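Local coordinates for GTPase-activating protein GYP1 (Saccharomyces cerevisiae, PDB 1FKM) that stimulates GTP hydrolysis by the Ypt/Rab GTPases Ypt1 and Ypt7 through its TBC domain, supplying an arginine finger and a glutamine finger in trans, at residues I84-W87 and H88-E91; T164-V167 and D168-T172; N325-H328 and V329-A333. All coordinates share one frame; numbering follows the deposited sequence.

Contact 1 (I84-W87 and H88-E91)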
ATOM      1  N   ILE A  84     -21.290  -3.794 -15.879  1.00 42.97           N
ATOM      2  CA  ILE A  84     -20.896  -5.160 -16.215  1.00 37.89           C
ATOM      3  C   ILE A  84     -19.481  -5.288 -16.786  1.00 33.25           C
ATOM      4  O   ILE A  84     -18.670  -6.056 -16.268  1.00 30.79           O
ATOM      5  CB  ILE A  84     -21.899  -5.802 -17.205  1.00 49.21           C
ATOM      6  CG1 ILE A  84     -23.309  -5.775 -16.607  1.00 50.88           C
ATOM      7  CG2 ILE A  84     -21.483  -7.230 -17.520  1.00 48.27           C
ATOM      8  CD1 ILE A  84     -23.434  -6.476 -15.265  1.00 49.64           C
ATOM      9  N   PRO A  85     -19.166  -4.542 -17.857  1.00 31.87           N
ATOM     10  CA  PRO A  85     -17.826  -4.620 -18.453  1.00 29.19           C
ATOM     11  C   PRO A  85     -16.698  -4.384 -17.449  1.00 27.48           C
ATOM     12  O   PRO A  85     -15.685  -5.091 -17.459  1.00 25.95           O
ATOM     13  CB  PRO A  85     -17.874  -3.553 -19.541  1.00 38.12           C
ATOM     14  CG  PRO A  85     -19.312  -3.592 -19.971  1.00 39.59           C
ATOM     15  CD  PRO A  85     -20.030  -3.640 -18.640  1.00 39.95           C
ATOM     16  N   THR A  86     -16.869  -3.387 -16.586  1.00 24.17           N
ATOM     17  CA  THR A  86     -15.860  -3.072 -15.574  1.00 24.18           C
ATOM     18  C   THR A  86     -15.721  -4.244 -14.609  1.00 22.25           C
ATOM     19  O   THR A  86     -14.614  -4.595 -14.185  1.00 20.48           O
ATOM     20  CB  THR A  86     -16.247  -1.794 -14.792  1.00 25.37           C
ATOM     21  OG1 THR A  86     -16.178  -0.674 -15.678  1.00 23.39           O
ATOM     22  CG2 THR A  86     -15.298  -1.561 -13.611  1.00 22.02           C
ATOM     23  N   TRP A  87     -16.852  -4.846 -14.264  1.00 21.54           N
ATOM     24  CA  TRP A  87     -16.858  -5.999 -13.374  1.00 23.44           C
ATOM     25  C   TRP A  87     -16.000  -7.116 -13.983  1.00 23.88           C
ATOM     26  O   TRP A  87     -15.192  -7.742 -13.296  1.00 22.52           O
ATOM     27  CB  TRP A  87     -18.301  -6.474 -13.162  1.00 24.14           C
ATOM     28  CG  TRP A  87     -18.445  -7.725 -12.341  1.00 25.45           C
ATOM     29  CD1 TRP A  87     -18.453  -9.011 -12.802  1.00 27.98           C
ATOM     30  CD2 TRP A  87     -18.585  -7.810 -10.919  1.00 26.93           C
ATOM     31  NE1 TRP A  87     -18.589  -9.889 -11.757  1.00 27.88           N
ATOM     32  CE2 TRP A  87     -18.672  -9.180 -10.588  1.00 28.77           C
ATOM     33  CE3 TRP A  87     -18.645  -6.860  -9.889  1.00 28.77           C
ATOM     34  CZ2 TRP A  87     -18.817  -9.626  -9.273  1.00 28.57           C
ATOM     35  CZ3 TRP A  87     -18.790  -7.304  -8.582  1.00 30.26           C
ATOM     36  CH2 TRP A  87     -18.874  -8.677  -8.284  1.00 29.78           C
ATOM     37  N   HIS A  88     -16.163  -7.354 -15.279  1.00 23.43           N
ATOM     38  CA  HIS A  88     -15.396  -8.407 -15.944  1.00 26.14           C
ATOM     39  C   HIS A  88     -13.922  -8.045 -16.095  1.00 24.78           C
ATOM     40  O   HIS A  88     -13.052  -8.906 -16.045  1.00 23.86           O
ATOM     41  CB  HIS A  88     -16.033  -8.725 -17.299  1.00 31.91           C
ATOM     42  CG  HIS A  88     -17.322  -9.476 -17.183  1.00 36.26           C
ATOM     43  ND1 HIS A  88     -18.362  -9.322 -18.075  1.00 40.48           N
ATOM     44  CD2 HIS A  88     -17.742 -10.386 -16.270  1.00 38.60           C
ATOM     45  CE1 HIS A  88     -19.367 -10.101 -17.715  1.00 40.63           C
ATOM     46  NE2 HIS A  88     -19.016 -10.757 -16.624  1.00 39.85           N
ATOM     47  N   GLN A  89     -13.645  -6.760 -16.266  1.00 24.75           N
ATOM     48  CA  GLN A  89     -12.274  -6.284 -16.391  1.00 24.80           C
ATOM     49  C   GLN A  89     -11.525  -6.573 -15.086  1.00 24.65           C
ATOM     50  O   GLN A  89     -10.343  -6.923 -15.095  1.00 23.80           O
ATOM     51  CB  GLN A  89     -12.294  -4.786 -16.688  1.00 29.96           C
ATOM     52  CG  GLN A  89     -10.990  -4.063 -16.508  1.00 33.31           C
ATOM     53  CD  GLN A  89     -11.130  -2.580 -16.817  1.00 35.66           C
ATOM     54  OE1 GLN A  89     -12.109  -1.946 -16.426  1.00 37.90           O
ATOM     55  NE2 GLN A  89     -10.149  -2.021 -17.514  1.00 38.22           N
ATOM     56  N   ILE A  90     -12.222  -6.437 -13.963  1.00 22.07           N
ATOM     57  CA  ILE A  90     -11.617  -6.693 -12.656  1.00 23.55           C
ATOM     58  C   ILE A  90     -11.487  -8.189 -12.414  1.00 24.54           C
ATOM     59  O   ILE A  90     -10.530  -8.656 -11.795  1.00 25.59           O
ATOM     60  CB  ILE A  90     -12.466  -6.072 -11.538  1.00 22.63           C
ATOM     61  CG1 ILE A  90     -12.414  -4.547 -11.655  1.00 21.77           C
ATOM     62  CG2 ILE A  90     -11.966  -6.528 -10.168  1.00 21.85           C
ATOM     63  CD1 ILE A  90     -13.403  -3.854 -10.765  1.00 20.85           C
ATOM     64  N   GLU A  91     -12.465  -8.931 -12.916  1.00 24.78           N
ATOM     65  CA  GLU A  91     -12.513 -10.380 -12.792  1.00 29.16           C
ATOM     66  C   GLU A  91     -11.277 -11.004 -13.428  1.00 29.10           C
ATOM     67  O   GLU A  91     -10.793 -12.048 -12.988  1.00 28.58           O
ATOM     68  CB  GLU A  91     -13.768 -10.897 -13.489  1.00 45.95           C
ATOM     69  CG  GLU A  91     -13.944 -12.395 -13.474  1.00 54.17           C
ATOM     70  CD  GLU A  91     -15.057 -12.838 -14.402  1.00 58.06           C
ATOM     71  OE1 GLU A  91     -16.177 -12.295 -14.285  1.00 58.76           O
ATOM     72  OE2 GLU A  91     -14.811 -13.726 -15.246  1.00 61.35           O
TER
HETATM   73  O   HOH W   1     -12.988   0.554 -15.733  1.00 32.09           O
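Ile84 and His88 run alongside each other in the same direction, one turn apart on helix 83-93. The methyl CG2 of Ile84 stands anti to the backbone N (CG1 takes chi1 -57°), and this sets it 3.6 Å from CE1 of His88. In the backbone, His88 N donates to Ile84 O at 3.0 Å, and the same carbonyl oxygen lies over one face of the imidazole. Pro85 takes part through its O, which accepts from Gln89 N at 2.9 Å. Thr86 reaches forward in two ways. Its CG2 approaches the CD1 methyl of Ile90 at 4.1 Å, while its OG1, weakly bonded to Arg82 O, is also linked weakly through a water to Gln89 OE1, to which that water donates at 2.7 Å. Trp87 meets His88 with ring planes at 70°; His88 CD2 comes in at the indole edge, in its plane, 3.8 Å from CD1 of Trp87. Glu91 N donates to Trp87 O, and the same oxygen also accepts from Gln114 NE2 and, weakly, from Ile90 N. Tyr118 of helix 107-123 packs edge-to-face with the indole and also touches Ile90. The successive i+4 amide bonds are those of a regular alpha-helix, here running close to the catalytic fingers of the TBC domain: the side chain of Gln89 is about 8 Å from that of Gln131, the glutamine finger, and about 9 Å from that of Arg96, the arginine finger.

Contact 2 (T164-V167 and D168-T172)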
ATOM      1  N   THR A 164     -13.227 -19.350   7.194  1.00 33.46           N
ATOM      2  CA  THR A 164     -13.126 -20.403   8.199  1.00 32.98           C
ATOM      3  C   THR A 164     -13.060 -19.832   9.612  1.00 33.38           C
ATOM      4  O   THR A 164     -13.163 -20.575  10.587  1.00 33.69           O
ATOM      5  CB  THR A 164     -11.882 -21.301   7.979  1.00 37.49           C
ATOM      6  OG1 THR A 164     -10.689 -20.542   8.200  1.00 39.67           O
ATOM      7  CG2 THR A 164     -11.867 -21.857   6.566  1.00 39.46           C
ATOM      8  N   TYR A 165     -12.886 -18.516   9.729  1.00 31.60           N
ATOM      9  CA  TYR A 165     -12.832 -17.893  11.045  1.00 30.16           C
ATOM     10  C   TYR A 165     -13.606 -16.579  11.143  1.00 28.43           C
ATOM     11  O   TYR A 165     -13.548 -15.889  12.157  1.00 29.07           O
ATOM     12  CB  TYR A 165     -11.371 -17.713  11.504  1.00 29.41           C
ATOM     13  CG  TYR A 165     -10.492 -16.800  10.665  1.00 28.67           C
ATOM     14  CD1 TYR A 165     -10.403 -15.433  10.942  1.00 27.21           C
ATOM     15  CD2 TYR A 165      -9.705 -17.315   9.632  1.00 27.96           C
ATOM     16  CE1 TYR A 165      -9.543 -14.600  10.217  1.00 26.32           C
ATOM     17  CE2 TYR A 165      -8.841 -16.488   8.896  1.00 27.03           C
ATOM     18  CZ  TYR A 165      -8.766 -15.134   9.198  1.00 28.11           C
ATOM     19  OH  TYR A 165      -7.913 -14.319   8.486  1.00 26.67           O
HETATM   20  N   MSE A 166     -14.357 -16.253  10.095  1.00 27.29           N
HETATM   21  CA  MSE A 166     -15.160 -15.037  10.079  1.00 26.54           C
HETATM   22  C   MSE A 166     -16.528 -15.317   9.462  1.00 27.46           C
HETATM   23  O   MSE A 166     -16.641 -16.100   8.521  1.00 28.58           O
HETATM   24  CB  MSE A 166     -14.464 -13.946   9.257  1.00 26.06           C
HETATM   25  CG  MSE A 166     -13.161 -13.432   9.842  1.00 26.81           C
HETATM   26 SE   MSE A 166     -12.246 -12.247   8.606  1.00 28.61          SE
HETATM   27  CE  MSE A 166     -13.480 -10.760   8.635  1.00 19.37           C
ATOM     28  N   VAL A 167     -17.567 -14.690  10.003  1.00 27.22           N
ATOM     29  CA  VAL A 167     -18.906 -14.859   9.458  1.00 28.09           C
ATOM     30  C   VAL A 167     -19.084 -13.804   8.367  1.00 30.24           C
ATOM     31  O   VAL A 167     -18.336 -12.824   8.314  1.00 26.85           O
ATOM     32  CB  VAL A 167     -19.996 -14.688  10.544  1.00 36.48           C
ATOM     33  CG1 VAL A 167     -19.893 -15.821  11.561  1.00 35.61           C
ATOM     34  CG2 VAL A 167     -19.851 -13.339  11.239  1.00 33.38           C
ATOM     35  N   ASP A 168     -20.068 -14.010   7.497  1.00 30.43           N
ATOM     36  CA  ASP A 168     -20.331 -13.093   6.392  1.00 34.06           C
ATOM     37  C   ASP A 168     -20.382 -11.612   6.754  1.00 32.40           C
ATOM     38  O   ASP A 168     -19.824 -10.784   6.033  1.00 31.56           O
ATOM     39  CB  ASP A 168     -21.630 -13.481   5.678  1.00 61.87           C
ATOM     40  CG  ASP A 168     -21.520 -14.807   4.944  1.00 67.49           C
ATOM     41  OD1 ASP A 168     -20.569 -14.972   4.150  1.00 67.84           O
ATOM     42  OD2 ASP A 168     -22.388 -15.682   5.156  1.00 70.12           O
ATOM     43  N   GLU A 169     -21.053 -11.274   7.852  1.00 29.35           N
ATOM     44  CA  GLU A 169     -21.161  -9.877   8.275  1.00 29.98           C
ATOM     45  C   GLU A 169     -19.802  -9.249   8.596  1.00 26.72           C
ATOM     46  O   GLU A 169     -19.580  -8.064   8.338  1.00 23.17           O
ATOM     47  CB  GLU A 169     -22.078  -9.751   9.498  1.00 51.52           C
ATOM     48  CG  GLU A 169     -22.030  -8.374  10.153  1.00 58.88           C
ATOM     49  CD  GLU A 169     -23.084  -8.183  11.228  1.00 63.23           C
ATOM     50  OE1 GLU A 169     -23.179  -9.037  12.136  1.00 66.25           O
ATOM     51  OE2 GLU A 169     -23.813  -7.171  11.165  1.00 66.41           O
ATOM     52  N   GLN A 170     -18.905 -10.042   9.169  1.00 27.30           N
ATOM     53  CA  GLN A 170     -17.573  -9.561   9.517  1.00 26.56           C
ATOM     54  C   GLN A 170     -16.743  -9.351   8.250  1.00 25.23           C
ATOM     55  O   GLN A 170     -15.992  -8.383   8.142  1.00 25.21           O
ATOM     56  CB  GLN A 170     -16.872 -10.566  10.429  1.00 28.95           C
ATOM     57  CG  GLN A 170     -17.518 -10.738  11.789  1.00 30.19           C
ATOM     58  CD  GLN A 170     -16.802 -11.779  12.623  1.00 29.41           C
ATOM     59  OE1 GLN A 170     -16.709 -12.944  12.232  1.00 30.66           O
ATOM     60  NE2 GLN A 170     -16.281 -11.365  13.773  1.00 30.31           N
ATOM     61  N   ILE A 171     -16.876 -10.264   7.296  1.00 22.13           N
ATOM     62  CA  ILE A 171     -16.141 -10.146   6.044  1.00 23.62           C
ATOM     63  C   ILE A 171     -16.583  -8.873   5.316  1.00 23.10           C
ATOM     64  O   ILE A 171     -15.767  -8.181   4.700  1.00 20.61           O
ATOM     65  CB  ILE A 171     -16.365 -11.398   5.154  1.00 28.30           C
ATOM     66  CG1 ILE A 171     -15.698 -12.611   5.815  1.00 29.22           C
ATOM     67  CG2 ILE A 171     -15.804 -11.166   3.754  1.00 27.37           C
ATOM     68  CD1 ILE A 171     -15.848 -13.912   5.056  1.00 32.29           C
ATOM     69  N   THR A 172     -17.872  -8.554   5.399  1.00 21.91           N
ATOM     70  CA  THR A 172     -18.374  -7.350   4.751  1.00 23.08           C
ATOM     71  C   THR A 172     -17.852  -6.111   5.482  1.00 21.39           C
ATOM     72  O   THR A 172     -17.558  -5.096   4.849  1.00 20.97           O
ATOM     73  CB  THR A 172     -19.922  -7.326   4.709  1.00 31.88           C
ATOM     74  OG1 THR A 172     -20.391  -8.466   3.978  1.00 35.57           O
ATOM     75  CG2 THR A 172     -20.422  -6.066   4.010  1.00 33.52           C
TER
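Gln170 and Val167 meet at an oblique crossing, the glutamine folding back from the first turn of helix 168-186 to the residue just before it. Its CG leaves anti to the carbonyl carbon (chi1 -65°) and the chain then runs extended, which carries OE1 to Val167 N at 3.0 Å. The bond is close to straight, 167° at the hydrogen, and the amide lies in the carbonyl plane of the glutamine, on a lone pair. Along the way the CG2 branch of Val167 rests on the aliphatic part, 3.5 Å from Gln170 CG. Selenomethionine Met166 approaches differently: the turn about its CG-SE bond (chi3 68°) swings CE in to 3.8 Å from Gln170 CB, while its CB faces Ile171 CG1 at 3.9 Å. Tyr148 and Leu145 also touch the Met166 side chain. The main chain closes the first turn through Ile171 N to Val167 O, 3.1 Å, and Thr172 adds its hydroxyl to its own amide on Asp168 O, the two donors arriving from opposite faces of that carbonyl. With Val167 at the N-cap, the backbone N there bound by the side chain three residues on is the reciprocal half of a capping box; valine has no polar group for the other half.

Contact 3 (N325-H328 and V329-A333)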
ATOM      1  N   ASN A 325       3.436  10.961  -2.991  1.00 20.97           N
ATOM      2  CA  ASN A 325       4.242  10.905  -4.212  1.00 23.30           C
ATOM      3  C   ASN A 325       5.676  11.386  -3.975  1.00 23.05           C
ATOM      4  O   ASN A 325       6.639  10.768  -4.436  1.00 21.76           O
ATOM      5  CB  ASN A 325       3.593  11.754  -5.313  1.00 30.78           C
ATOM      6  CG  ASN A 325       2.676  10.940  -6.218  1.00 32.62           C
ATOM      7  OD1 ASN A 325       1.916  11.497  -7.009  1.00 35.53           O
ATOM      8  ND2 ASN A 325       2.757   9.621  -6.115  1.00 31.12           N
ATOM      9  N   GLU A 326       5.811  12.495  -3.259  1.00 24.50           N
ATOM     10  CA  GLU A 326       7.121  13.063  -2.962  1.00 25.89           C
ATOM     11  C   GLU A 326       7.990  12.083  -2.182  1.00 22.61           C
ATOM     12  O   GLU A 326       9.095  11.758  -2.605  1.00 22.44           O
ATOM     13  CB  GLU A 326       6.959  14.359  -2.166  1.00 49.99           C
ATOM     14  CG  GLU A 326       8.269  14.990  -1.722  1.00 59.16           C
ATOM     15  CD  GLU A 326       8.058  16.225  -0.864  1.00 65.30           C
ATOM     16  OE1 GLU A 326       6.893  16.642  -0.692  1.00 69.46           O
ATOM     17  OE2 GLU A 326       9.059  16.778  -0.362  1.00 68.52           O
ATOM     18  N   PHE A 327       7.491  11.605  -1.047  1.00 22.36           N
ATOM     19  CA  PHE A 327       8.266  10.671  -0.244  1.00 21.43           C
ATOM     20  C   PHE A 327       8.612   9.404  -1.027  1.00 20.81           C
ATOM     21  O   PHE A 327       9.724   8.882  -0.919  1.00 19.47           O
ATOM     22  CB  PHE A 327       7.506  10.283   1.029  1.00 23.52           C
ATOM     23  CG  PHE A 327       8.311   9.440   1.971  1.00 23.90           C
ATOM     24  CD1 PHE A 327       9.511   9.921   2.499  1.00 23.44           C
ATOM     25  CD2 PHE A 327       7.894   8.158   2.314  1.00 23.60           C
ATOM     26  CE1 PHE A 327      10.285   9.132   3.356  1.00 23.26           C
ATOM     27  CE2 PHE A 327       8.658   7.361   3.167  1.00 24.40           C
ATOM     28  CZ  PHE A 327       9.858   7.850   3.690  1.00 24.75           C
ATOM     29  N   HIS A 328       7.665   8.912  -1.821  1.00 18.48           N
ATOM     30  CA  HIS A 328       7.901   7.700  -2.591  1.00 19.05           C
ATOM     31  C   HIS A 328       9.030   7.871  -3.597  1.00 17.28           C
ATOM     32  O   HIS A 328       9.811   6.947  -3.820  1.00 17.74           O
ATOM     33  CB  HIS A 328       6.631   7.245  -3.321  1.00 17.50           C
ATOM     34  CG  HIS A 328       6.764   5.895  -3.956  1.00 22.61           C
ATOM     35  ND1 HIS A 328       7.068   4.762  -3.231  1.00 22.94           N
ATOM     36  CD2 HIS A 328       6.669   5.499  -5.249  1.00 23.10           C
ATOM     37  CE1 HIS A 328       7.156   3.728  -4.049  1.00 23.65           C
ATOM     38  NE2 HIS A 328       6.920   4.149  -5.279  1.00 23.61           N
ATOM     39  N   VAL A 329       9.114   9.047  -4.209  1.00 19.85           N
ATOM     40  CA  VAL A 329      10.169   9.308  -5.184  1.00 19.62           C
ATOM     41  C   VAL A 329      11.540   9.217  -4.516  1.00 20.52           C
ATOM     42  O   VAL A 329      12.480   8.690  -5.100  1.00 19.01           O
ATOM     43  CB  VAL A 329      10.012  10.699  -5.836  1.00 33.11           C
ATOM     44  CG1 VAL A 329      11.258  11.050  -6.638  1.00 35.77           C
ATOM     45  CG2 VAL A 329       8.800  10.702  -6.755  1.00 36.32           C
ATOM     46  N   PHE A 330      11.658   9.727  -3.294  1.00 19.90           N
ATOM     47  CA  PHE A 330      12.936   9.651  -2.596  1.00 19.13           C
ATOM     48  C   PHE A 330      13.281   8.228  -2.175  1.00 19.44           C
ATOM     49  O   PHE A 330      14.453   7.841  -2.191  1.00 20.96           O
ATOM     50  CB  PHE A 330      12.952  10.601  -1.397  1.00 18.98           C
ATOM     51  CG  PHE A 330      13.137  12.039  -1.788  1.00 21.74           C
ATOM     52  CD1 PHE A 330      14.409  12.529  -2.071  1.00 21.58           C
ATOM     53  CD2 PHE A 330      12.042  12.888  -1.936  1.00 21.48           C
ATOM     54  CE1 PHE A 330      14.590  13.845  -2.502  1.00 23.94           C
ATOM     55  CE2 PHE A 330      12.211  14.207  -2.364  1.00 22.23           C
ATOM     56  CZ  PHE A 330      13.491  14.688  -2.649  1.00 25.08           C
ATOM     57  N   VAL A 331      12.269   7.448  -1.797  1.00 16.12           N
ATOM     58  CA  VAL A 331      12.497   6.055  -1.423  1.00 17.36           C
ATOM     59  C   VAL A 331      12.989   5.310  -2.672  1.00 17.84           C
ATOM     60  O   VAL A 331      13.900   4.483  -2.595  1.00 17.21           O
ATOM     61  CB  VAL A 331      11.198   5.387  -0.905  1.00 18.06           C
ATOM     62  CG1 VAL A 331      11.406   3.885  -0.726  1.00 16.72           C
ATOM     63  CG2 VAL A 331      10.789   6.011   0.414  1.00 18.88           C
ATOM     64  N   CYS A 332      12.384   5.602  -3.821  1.00 17.74           N
ATOM     65  CA  CYS A 332      12.787   4.953  -5.067  1.00 19.59           C
ATOM     66  C   CYS A 332      14.210   5.337  -5.452  1.00 20.40           C
ATOM     67  O   CYS A 332      14.968   4.507  -5.947  1.00 20.23           O
ATOM     68  CB  CYS A 332      11.833   5.316  -6.206  1.00 23.47           C
ATOM     69  SG  CYS A 332      10.228   4.483  -6.119  1.00 23.39           S
ATOM     70  N   ALA A 333      14.569   6.595  -5.230  1.00 20.37           N
ATOM     71  CA  ALA A 333      15.916   7.057  -5.553  1.00 21.06           C
ATOM     72  C   ALA A 333      16.943   6.365  -4.649  1.00 22.20           C
ATOM     73  O   ALA A 333      17.976   5.890  -5.123  1.00 21.73           O
ATOM     74  CB  ALA A 333      16.004   8.579  -5.389  1.00 21.54           C
TER
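With CG anti to the backbone N in both Phe327 (chi1 -174°) and His328 (chi1 -171°), each ring is placed against a side chain one turn further on, Val331 and Cys332, whose CG2 and SG stand anti to their own carbonyl carbons. These i to i+4 ring contacts lie along the alpha-helix 324-338, in the buried interior of this all-helical protein. Over the phenyl face of Phe327, CG2 of Val331 makes a CH-pi contact 4.0 Å from the ring centroid and 20° off the normal, displaced toward the rim. Tyr257 meets the same ring edge-to-face, and Ala375 of helix 365-382 packs on Val331. The imidazole carries a sulfur-aromatic contact instead: SG of Cys332 is 3.8 Å from the centroid of the His328 ring. Rotation of that ring is fixed by two hydrogen bonds, ND1 with the hydroxyl of Tyr257 and NE2 with the carbonyl of Trp236, so both nitrogens have partners although the residue is buried. Glu326 and Phe330 run alongside each other, CG of Glu326 4.1 Å from CE2 of Phe330. Val329 brings its CG2 to 3.2 Å from Asn325 O and also packs on Leu210 of helix 198-214. In the main chain the amides follow regular helical spacing: Val329 N to Asn325 O is 3.0 Å and Cys332 N to His328 O 2.9 Å, whereas Phe330 N to Glu326 O is weak. That same Glu326 oxygen sits at the edge of the Phe330 ring, near its plane, with the ring carbon CD2 of Phe330 3.2 Å away.

How the contacts relate
Contacts 1, 2 and 3 follow one another in series along the chain, each confined to a single continuous stretch, and no two of them touch. Contact 1 belongs to helix 83-93, and contact 2 joins the preceding loop to the start of helix 168-186; their centres are 24 Å apart, and both belong to the TBC domain. Contact 3, on helix 324-338, follows the unmodelled residues 263-322, its centre 32 Å from that of contact 1. Contacts 2 and 3 lie on opposite sides of the chain's centre, their own centres 37 Å apart. Contact 1 is the one beside the fingers supplied to the GTPase; contact 2, also at the surface, and the buried contact 3 lie away from them.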